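Local coordinates for protein DOA1 (Saccharomyces cerevisiae, PDB 3ODT), which probably binds ubiquitin through its WD40 beta-propeller domain and in this way regulates the turnover of F-box proteins, at residues Asp28-Val32 against Trp44-Trp50; Val135-Gln139 against Asn156-Thr160; Ser276-Ile280 against Phe292-Arg298. One frame throughout, in Å; residues are numbered along the deposited sequence.

Interaction 1: residues Asp28-Val32 against Trp44-Trp50; sequences DDSKV and WSKDDQW
In one blade of the WD40 beta-propeller, neighbouring strands 31-36 and 40-46 run antiparallel, and the contact lies at the open end of that hairpin. Val32 and Trp44 are a hydrogen-bonded pair (CA-CA 5.2 Å): Val32 N donates to Trp44 O at 2.9 Å, and Trp44 N to Val32 O at 2.7 Å. Their side chains share one sheet face, Val32 CG2 lying 3.8 Å from Trp44 CB. Trp44 adopts chi1 m with chi2 near 86°, and its NE1 reaches Ser34 within the same blade. Lys31 and Ser45, the adjoining non-hydrogen-bonded pair (CA-CA 4.6 Å), project from the other face. Asp28 to Lys31 form a type I turn, closed by Lys31 N donating to Asp28 O at 3.1 Å; Asp28 OD1 accepts Ser30 N (2.7 Å) as an Asx turn and also Ser30 OG (2.8 Å). The carbonyl of Ser30 extends the pairing, receiving Lys46 N at 2.8 Å. After the exposed bend at Asp47-Gln49, Trp50 (chi1 m, chi2 92°) begins the outermost strand and swings its indole back across the hairpin. There its CZ3 lies 3.6 Å from Ser30 O and its CH2 4.1 Å from Val32 CG1.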
loop_
_atom_site.group_PDB
_atom_site.type_symbol
_atom_site.label_atom_id
_atom_site.label_comp_id
_atom_site.label_asym_id
_atom_site.label_seq_id
_atom_site.Cartn_x
_atom_site.Cartn_y
_atom_site.Cartn_z
ATOM N N ASP A 28 11.876 -8.825 -2.386
ATOM C CA ASP A 28 12.081 -10.162 -1.832
ATOM C C ASP A 28 12.638 -10.017 -0.420
ATOM O O ASP A 28 12.724 -8.895 0.082
ATOM C CB ASP A 28 12.926 -11.052 -2.739
ATOM C CG ASP A 28 14.338 -10.541 -2.953
ATOM O OD1 ASP A 28 14.988 -10.047 -2.017
ATOM O OD2 ASP A 28 14.834 -10.680 -4.091
ATOM N N ASP A 29 13.019 -11.110 0.235
ATOM C CA ASP A 29 13.477 -11.008 1.610
ATOM C C ASP A 29 14.792 -10.223 1.762
ATOM O O ASP A 29 15.189 -9.885 2.874
ATOM C CB ASP A 29 13.675 -12.382 2.203
ATOM C CG ASP A 29 12.393 -13.140 2.384
ATOM O OD1 ASP A 29 11.271 -12.585 2.290
ATOM O OD2 ASP A 29 12.509 -14.359 2.610
ATOM N N SER A 30 15.465 -9.948 0.655
ATOM C CA SER A 30 16.705 -9.176 0.678
ATOM C C SER A 30 16.612 -7.836 -0.066
ATOM O O SER A 30 17.622 -7.157 -0.249
ATOM C CB SER A 30 17.882 -9.975 0.097
ATOM O OG SER A 30 17.736 -10.188 -1.312
ATOM N N LYS A 31 15.418 -7.469 -0.493
ATOM C CA LYS A 31 15.277 -6.257 -1.278
ATOM C C LYS A 31 13.937 -5.604 -0.973
ATOM O O LYS A 31 12.891 -6.256 -1.052
ATOM C CB LYS A 31 15.308 -6.567 -2.784
ATOM C CG LYS A 31 16.651 -6.996 -3.342
ATOM C CD LYS A 31 16.646 -7.101 -4.882
ATOM C CE LYS A 31 18.046 -7.360 -5.444
ATOM N NZ LYS A 31 18.671 -8.553 -4.848
ATOM N N VAL A 32 13.974 -4.306 -0.693
ATOM C CA VAL A 32 12.763 -3.535 -0.517
ATOM C C VAL A 32 12.898 -2.232 -1.302
ATOM O O VAL A 32 14.013 -1.751 -1.577
ATOM C CB VAL A 32 12.426 -3.268 0.955
ATOM C CG1 VAL A 32 12.373 -4.583 1.764
ATOM C CG2 VAL A 32 13.380 -2.293 1.592
ATOM N N TRP A 44 16.611 -0.889 -1.761
ATOM C CA TRP A 44 17.456 -1.210 -0.626
ATOM C C TRP A 44 17.724 -2.710 -0.683
ATOM O O TRP A 44 16.780 -3.512 -0.794
ATOM C CB TRP A 44 16.740 -0.841 0.686
ATOM C CG TRP A 44 16.160 0.556 0.732
ATOM C CD1 TRP A 44 14.931 0.951 0.287
ATOM C CD2 TRP A 44 16.755 1.721 1.330
ATOM N NE1 TRP A 44 14.745 2.285 0.515
ATOM C CE2 TRP A 44 15.843 2.777 1.175
ATOM C CE3 TRP A 44 17.975 1.975 1.945
ATOM C CZ2 TRP A 44 16.116 4.056 1.604
ATOM C CZ3 TRP A 44 18.243 3.257 2.390
ATOM C CH2 TRP A 44 17.322 4.286 2.207
ATOM N N SER A 45 19.004 -3.072 -0.638
ATOM C CA SER A 45 19.452 -4.455 -0.698
ATOM C C SER A 45 20.207 -4.833 0.524
ATOM O O SER A 45 21.061 -4.070 0.997
ATOM C CB SER A 45 20.376 -4.653 -1.899
ATOM O OG SER A 45 19.704 -4.216 -3.047
ATOM N N LYS A 46 19.918 -6.039 1.009
ATOM C CA LYS A 46 20.595 -6.566 2.176
ATOM C C LYS A 46 21.671 -7.532 1.781
ATOM O O LYS A 46 21.420 -8.519 1.092
ATOM C CB LYS A 46 19.611 -7.266 3.093
ATOM C CG LYS A 46 20.207 -7.550 4.447
ATOM C CD LYS A 46 19.241 -8.175 5.408
ATOM C CE LYS A 46 19.910 -8.308 6.773
ATOM N NZ LYS A 46 18.982 -8.701 7.844
ATOM N N ASP A 47 22.893 -7.231 2.212
ATOM C CA ASP A 47 24.027 -8.137 2.088
ATOM C C ASP A 47 24.297 -8.645 3.494
ATOM O O ASP A 47 23.844 -9.727 3.871
ATOM C CB ASP A 47 25.250 -7.407 1.540
ATOM C CG ASP A 47 26.337 -8.358 1.076
ATOM O OD1 ASP A 47 26.328 -9.529 1.508
ATOM O OD2 ASP A 47 27.200 -7.933 0.278
ATOM N N ASP A 48 25.014 -7.848 4.279
ATOM C CA ASP A 48 25.023 -8.026 5.729
ATOM C C ASP A 48 24.184 -6.875 6.294
ATOM O O ASP A 48 23.306 -7.067 7.151
ATOM C CB ASP A 48 26.453 -8.020 6.293
ATOM C CG ASP A 48 27.389 -9.019 5.592
ATOM O OD1 ASP A 48 26.942 -10.138 5.236
ATOM O OD2 ASP A 48 28.586 -8.681 5.404
ATOM N N GLN A 49 24.452 -5.684 5.772
ATOM C CA GLN A 49 23.675 -4.497 6.081
ATOM C C GLN A 49 22.801 -4.172 4.888
ATOM O O GLN A 49 22.991 -4.712 3.807
ATOM C CB GLN A 49 24.577 -3.300 6.399
ATOM C CG GLN A 49 25.266 -3.373 7.762
ATOM C CD GLN A 49 26.287 -4.487 7.839
ATOM O OE1 GLN A 49 26.336 -5.228 8.825
ATOM N NE2 GLN A 49 27.117 -4.609 6.805
ATOM N N TRP A 50 21.861 -3.271 5.100
ATOM C CA TRP A 50 21.034 -2.750 4.039
ATOM C C TRP A 50 21.712 -1.530 3.429
ATOM O O TRP A 50 22.162 -0.624 4.139
ATOM C CB TRP A 50 19.693 -2.330 4.605
ATOM C CG TRP A 50 18.818 -3.480 5.005
ATOM C CD1 TRP A 50 18.725 -4.074 6.241
ATOM C CD2 TRP A 50 17.904 -4.180 4.154
ATOM N NE1 TRP A 50 17.795 -5.096 6.198
ATOM C CE2 TRP A 50 17.283 -5.173 4.930
ATOM C CE3 TRP A 50 17.536 -4.041 2.810
ATOM C CZ2 TRP A 50 16.334 -6.046 4.398
ATOM C CZ3 TRP A 50 16.601 -4.896 2.292
ATOM C CH2 TRP A 50 16.007 -5.883 3.077
#

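Interaction 2: residues Val135-Gln139 against Asn156-Thr160; sequences VYNLQ and NKFLT
Two successive blades of the WD40 propeller meet here, the outermost strand 133-139 of one packing against strand 157-162 of the next. No hydrogen bond links the segments; their axes approach to 10.0 Å and cross at -38°, with N-to-C directions roughly aligned, so side chains fill the gap. Alternation in the extended backbone directs Tyr136 and Leu138 toward Asn156, Phe158 and Thr160. A classic beta bulge places both Val135 and Tyr136 opposite Val128, while Asn156 has left-handed backbone angles (51/50) in a G1 bulge. Tyr136 (chi1 m, chi2 -66°) and Phe158 (chi1 m, chi2 -68°) meet obliquely, their ring centroids 5.9 Å apart and planes at 50°, with Tyr136 CD2 3.7 Å from Phe158 CE2. Leu138, in the mt rotamer, puts CD1 3.9 Å from Phe158 CB. Thr160 takes chi1 p; its OG1 bonds to His141 and Trp170, as in the His-Ser/Thr-Trp network of WD40 repeats, and its methyl CG2 lies 4.1 Å from Leu138 CD1.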
loop_
_atom_site.group_PDB
_atom_site.type_symbol
_atom_site.label_atom_id
_atom_site.label_comp_id
_atom_site.label_asym_id
_atom_site.label_seq_id
_atom_site.Cartn_x
_atom_site.Cartn_y
_atom_site.Cartn_z
ATOM N N VAL A 135 -6.894 -1.154 -19.669
ATOM C CA VAL A 135 -7.958 -2.072 -20.017
ATOM C C VAL A 135 -9.325 -1.616 -19.494
ATOM O O VAL A 135 -10.335 -1.670 -20.219
ATOM C CB VAL A 135 -7.660 -3.464 -19.491
ATOM C CG1 VAL A 135 -8.833 -4.401 -19.791
ATOM C CG2 VAL A 135 -6.375 -3.992 -20.114
ATOM N N TYR A 136 -9.373 -1.220 -18.217
ATOM C CA TYR A 136 -10.599 -0.672 -17.635
ATOM C C TYR A 136 -10.339 0.634 -16.902
ATOM O O TYR A 136 -9.428 0.736 -16.063
ATOM C CB TYR A 136 -11.254 -1.658 -16.660
ATOM C CG TYR A 136 -11.469 -3.050 -17.205
ATOM C CD1 TYR A 136 -12.354 -3.288 -18.230
ATOM C CD2 TYR A 136 -10.836 -4.130 -16.637
ATOM C CE1 TYR A 136 -12.565 -4.552 -18.713
ATOM C CE2 TYR A 136 -11.046 -5.410 -17.106
ATOM C CZ TYR A 136 -11.906 -5.609 -18.143
ATOM O OH TYR A 136 -12.111 -6.867 -18.628
ATOM N N ASN A 137 -11.199 1.612 -17.184
ATOM C CA ASN A 137 -11.293 2.843 -16.424
ATOM C C ASN A 137 -12.475 2.716 -15.449
ATOM O O ASN A 137 -13.632 2.606 -15.876
ATOM C CB ASN A 137 -11.525 4.017 -17.370
ATOM C CG ASN A 137 -11.581 5.327 -16.644
ATOM O OD1 ASN A 137 -10.896 5.517 -15.651
ATOM N ND2 ASN A 137 -12.429 6.227 -17.116
ATOM N N LEU A 138 -12.188 2.709 -14.161
ATOM C CA LEU A 138 -13.205 2.549 -13.130
ATOM C C LEU A 138 -13.624 3.928 -12.636
ATOM O O LEU A 138 -13.028 4.492 -11.723
ATOM C CB LEU A 138 -12.655 1.720 -11.971
ATOM C CG LEU A 138 -11.968 0.386 -12.319
ATOM C CD1 LEU A 138 -11.680 -0.448 -11.082
ATOM C CD2 LEU A 138 -12.773 -0.443 -13.301
ATOM N N GLN A 139 -14.654 4.444 -13.284
ATOM C CA GLN A 139 -15.155 5.791 -13.109
ATOM C C GLN A 139 -16.578 5.711 -12.530
ATOM O O GLN A 139 -17.502 5.224 -13.191
ATOM C CB GLN A 139 -15.135 6.512 -14.477
ATOM C CG GLN A 139 -15.332 8.042 -14.420
ATOM C CD GLN A 139 -14.910 8.748 -15.725
ATOM O OE1 GLN A 139 -13.730 8.733 -16.104
ATOM N NE2 GLN A 139 -15.871 9.377 -16.406
ATOM N N ASN A 156 -12.220 -10.527 -13.437
ATOM C CA ASN A 156 -12.094 -9.085 -13.592
ATOM C C ASN A 156 -12.866 -8.350 -12.532
ATOM O O ASN A 156 -13.629 -7.430 -12.836
ATOM C CB ASN A 156 -12.554 -8.654 -14.985
ATOM C CG ASN A 156 -11.693 -9.235 -16.058
ATOM O OD1 ASN A 156 -10.478 -9.191 -15.969
ATOM N ND2 ASN A 156 -12.314 -9.802 -17.077
ATOM N N LYS A 157 -12.667 -8.730 -11.274
ATOM C CA LYS A 157 -13.318 -8.030 -10.168
ATOM C C LYS A 157 -12.304 -7.234 -9.381
ATOM O O LYS A 157 -11.221 -7.730 -9.077
ATOM C CB LYS A 157 -14.039 -9.029 -9.250
ATOM C CG LYS A 157 -15.322 -9.548 -9.852
ATOM C CD LYS A 157 -16.052 -10.524 -8.910
ATOM C CE LYS A 157 -17.447 -10.827 -9.426
ATOM N NZ LYS A 157 -18.144 -11.824 -8.575
ATOM N N PHE A 158 -12.668 -6.001 -9.079
ATOM C CA PHE A 158 -11.780 -5.026 -8.477
ATOM C C PHE A 158 -12.516 -4.356 -7.336
ATOM O O PHE A 158 -13.764 -4.292 -7.320
ATOM C CB PHE A 158 -11.349 -3.982 -9.511
ATOM C CG PHE A 158 -10.917 -4.608 -10.816
ATOM C CD1 PHE A 158 -9.767 -5.344 -10.869
ATOM C CD2 PHE A 158 -11.705 -4.519 -11.954
ATOM C CE1 PHE A 158 -9.373 -5.958 -12.036
ATOM C CE2 PHE A 158 -11.331 -5.146 -13.110
ATOM C CZ PHE A 158 -10.152 -5.858 -13.158
ATOM N N LEU A 159 -11.756 -3.821 -6.400
ATOM C CA LEU A 159 -12.314 -3.149 -5.224
ATOM C C LEU A 159 -11.625 -1.792 -5.047
ATOM O O LEU A 159 -10.410 -1.698 -5.142
ATOM C CB LEU A 159 -12.080 -4.001 -3.984
ATOM C CG LEU A 159 -12.954 -3.706 -2.769
ATOM C CD1 LEU A 159 -14.420 -4.076 -2.995
ATOM C CD2 LEU A 159 -12.394 -4.461 -1.561
ATOM N N THR A 160 -12.411 -0.747 -4.827
ATOM C CA THR A 160 -11.888 0.595 -4.676
ATOM C C THR A 160 -12.417 1.231 -3.391
ATOM O O THR A 160 -13.542 0.933 -2.940
ATOM C CB THR A 160 -12.304 1.471 -5.891
ATOM O OG1 THR A 160 -13.731 1.451 -6.033
ATOM C CG2 THR A 160 -11.650 0.944 -7.194
#

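Interaction 3: residues Ser276-Ile280 against Phe292-Arg298; sequences SNGDI and FSQEKSR
Phe292, near the end of strand 289-293, forms an antiparallel hydrogen-bonded pair with Ile280 (CA-CA 5.0 Å): Ile280 N donates to Phe292 O at 2.9 Å, and Phe292 N to Ile280 O at 2.8 Å. Both side chains take chi1 m on the same face, with their CB atoms 4.4 Å apart. Next comes Ser293 (chi1 t), whose OG donates to Asp279 OD1 at 2.7 Å and accepts Glu295 N at 3.0 Å in an ST turn that bends the chain off the strand. Gln294 turns instead to the N-terminal residues, its NE2 bonding to Thr6 O. Residues 296-298 then make a short 3-10 turn, which brings Arg298 back to Asp279. The salt bridge is bidentate, with Arg298 NE 2.9 Å from Asp279 OD2 and Arg298 NH2 3.0 Å from Asp279 OD1. Asp279 (chi1 m) is itself set by an Asx turn, in which its N donates to Asn277 OD1 at 3.0 Å, and Gly278 between them has positive phi (94°). Backbone bonding of Ser293 to Gln9, on N-terminal strand 9-14, marks this sheet as the closing blade of the seven-bladed WD40 propeller, completed by both chain termini in the Velcro manner.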
loop_
_atom_site.group_PDB
_atom_site.type_symbol
_atom_site.label_atom_id
_atom_site.label_comp_id
_atom_site.label_asym_id
_atom_site.label_seq_id
_atom_site.Cartn_x
_atom_site.Cartn_y
_atom_site.Cartn_z
ATOM N N SER A 276 7.845 -11.839 2.691
ATOM C CA SER A 276 7.364 -13.211 2.790
ATOM C C SER A 276 7.750 -13.898 4.078
ATOM O O SER A 276 7.083 -14.859 4.474
ATOM C CB SER A 276 7.870 -14.037 1.600
ATOM O OG SER A 276 9.223 -14.433 1.747
ATOM N N ASN A 277 8.838 -13.426 4.717
ATOM C CA ASN A 277 9.335 -14.043 5.938
ATOM C C ASN A 277 8.677 -13.456 7.185
ATOM O O ASN A 277 9.068 -13.758 8.308
ATOM C CB ASN A 277 10.853 -13.942 6.023
ATOM C CG ASN A 277 11.344 -12.516 6.101
ATOM O OD1 ASN A 277 10.583 -11.578 6.255
ATOM N ND2 ASN A 277 12.631 -12.357 5.963
ATOM N N GLY A 278 7.697 -12.585 6.965
ATOM C CA GLY A 278 6.969 -11.957 8.041
ATOM C C GLY A 278 7.487 -10.588 8.483
ATOM O O GLY A 278 6.827 -9.915 9.253
ATOM N N ASP A 279 8.660 -10.175 8.021
ATOM C CA ASP A 279 9.186 -8.888 8.437
ATOM C C ASP A 279 8.314 -7.762 7.905
ATOM O O ASP A 279 7.708 -7.879 6.837
ATOM C CB ASP A 279 10.639 -8.710 7.993
ATOM C CG ASP A 279 11.611 -9.539 8.825
ATOM O OD1 ASP A 279 11.188 -10.444 9.574
ATOM O OD2 ASP A 279 12.839 -9.263 8.712
ATOM N N ILE A 280 8.259 -6.679 8.660
ATOM C CA ILE A 280 7.399 -5.548 8.334
ATOM C C ILE A 280 8.240 -4.356 7.888
ATOM O O ILE A 280 9.200 -3.992 8.564
ATOM C CB ILE A 280 6.500 -5.140 9.523
ATOM C CG1 ILE A 280 5.521 -6.272 9.852
ATOM C CG2 ILE A 280 5.749 -3.884 9.172
ATOM C CD1 ILE A 280 4.780 -6.088 11.164
ATOM N N PHE A 292 11.074 -4.150 10.630
ATOM C CA PHE A 292 10.876 -4.820 11.917
ATOM C C PHE A 292 10.790 -6.329 11.710
ATOM O O PHE A 292 10.295 -6.772 10.689
ATOM C CB PHE A 292 9.573 -4.318 12.565
ATOM C CG PHE A 292 9.673 -2.922 13.079
ATOM C CD1 PHE A 292 9.492 -1.850 12.226
ATOM C CD2 PHE A 292 9.965 -2.682 14.404
ATOM C CE1 PHE A 292 9.615 -0.554 12.692
ATOM C CE2 PHE A 292 10.100 -1.384 14.870
ATOM C CZ PHE A 292 9.931 -0.328 14.018
ATOM N N SER A 293 11.245 -7.099 12.701
ATOM C CA SER A 293 11.243 -8.539 12.623
ATOM C C SER A 293 10.895 -9.173 13.955
ATOM O O SER A 293 11.203 -8.629 15.015
ATOM C CB SER A 293 12.615 -9.029 12.169
ATOM O OG SER A 293 12.604 -10.426 11.931
ATOM N N GLN A 294 10.255 -10.334 13.882
ATOM C CA GLN A 294 10.050 -11.173 15.054
ATOM C C GLN A 294 11.280 -12.033 15.335
ATOM O O GLN A 294 11.382 -12.633 16.411
ATOM C CB GLN A 294 8.831 -12.065 14.846
ATOM C CG GLN A 294 7.531 -11.311 14.897
ATOM C CD GLN A 294 6.357 -12.219 14.730
ATOM O OE1 GLN A 294 6.240 -12.894 13.706
ATOM N NE2 GLN A 294 5.477 -12.276 15.746
ATOM N N GLU A 295 12.214 -12.059 14.390
ATOM C CA GLU A 295 13.367 -12.938 14.501
ATOM C C GLU A 295 14.515 -12.220 15.140
ATOM O O GLU A 295 15.057 -11.279 14.586
ATOM C CB GLU A 295 13.795 -13.447 13.145
ATOM C CG GLU A 295 12.834 -14.439 12.555
ATOM C CD GLU A 295 12.704 -15.707 13.382
ATOM O OE1 GLU A 295 13.721 -16.189 13.956
ATOM O OE2 GLU A 295 11.567 -16.220 13.462
ATOM N N LYS A 296 14.916 -12.711 16.305
ATOM C CA LYS A 296 15.938 -12.039 17.081
ATOM C C LYS A 296 17.272 -11.942 16.329
ATOM O O LYS A 296 18.011 -10.964 16.497
ATOM C CB LYS A 296 16.099 -12.729 18.432
ATOM C CG LYS A 296 17.063 -12.000 19.359
ATOM C CD LYS A 296 17.015 -12.568 20.780
ATOM C CE LYS A 296 18.035 -11.882 21.690
ATOM N NZ LYS A 296 17.486 -11.607 23.056
ATOM N N SER A 297 17.557 -12.913 15.463
ATOM C CA SER A 297 18.786 -12.905 14.669
ATOM C C SER A 297 18.895 -11.667 13.792
ATOM O O SER A 297 19.988 -11.298 13.378
ATOM C CB SER A 297 18.865 -14.144 13.775
ATOM O OG SER A 297 17.756 -14.207 12.891
ATOM N N ARG A 298 17.751 -11.035 13.528
ATOM C CA ARG A 298 17.655 -9.851 12.688
ATOM C C ARG A 298 17.388 -8.539 13.452
ATOM O O ARG A 298 17.206 -7.511 12.839
ATOM C CB ARG A 298 16.540 -10.059 11.643
ATOM C CG ARG A 298 16.841 -11.162 10.664
ATOM C CD ARG A 298 16.160 -10.956 9.332
ATOM N NE ARG A 298 14.748 -11.316 9.364
ATOM C CZ ARG A 298 14.292 -12.565 9.385
ATOM N NH1 ARG A 298 15.116 -13.600 9.446
ATOM N NH2 ARG A 298 12.998 -12.783 9.385
#

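Interactions 1 and 3 occupy adjacent blades where the propeller ring closes, their centres about 13 Å apart. They touch directly: Asp29 OD1 probably hydrogen-bonds to Ser276 OG (2.8 Å), while Lys46 NZ packs 3.9 Å from Arg298 CD. Strand 9-14, the edge strand paired with 289-293, packs against Val32, Trp44 and Trp50, while Trp44 also touches Val289 and Trp50 Ile291. Calcium is bound by Ser285 and Asn287, in the turn at the far end of interaction 3's hairpin, and by Asp20, between strands 9-14 and 21-26. Interaction 2 is across the propeller, its centre about 34 Å from either of the others; unlike their within-blade strand pairing, it is a side-chain interface between blades.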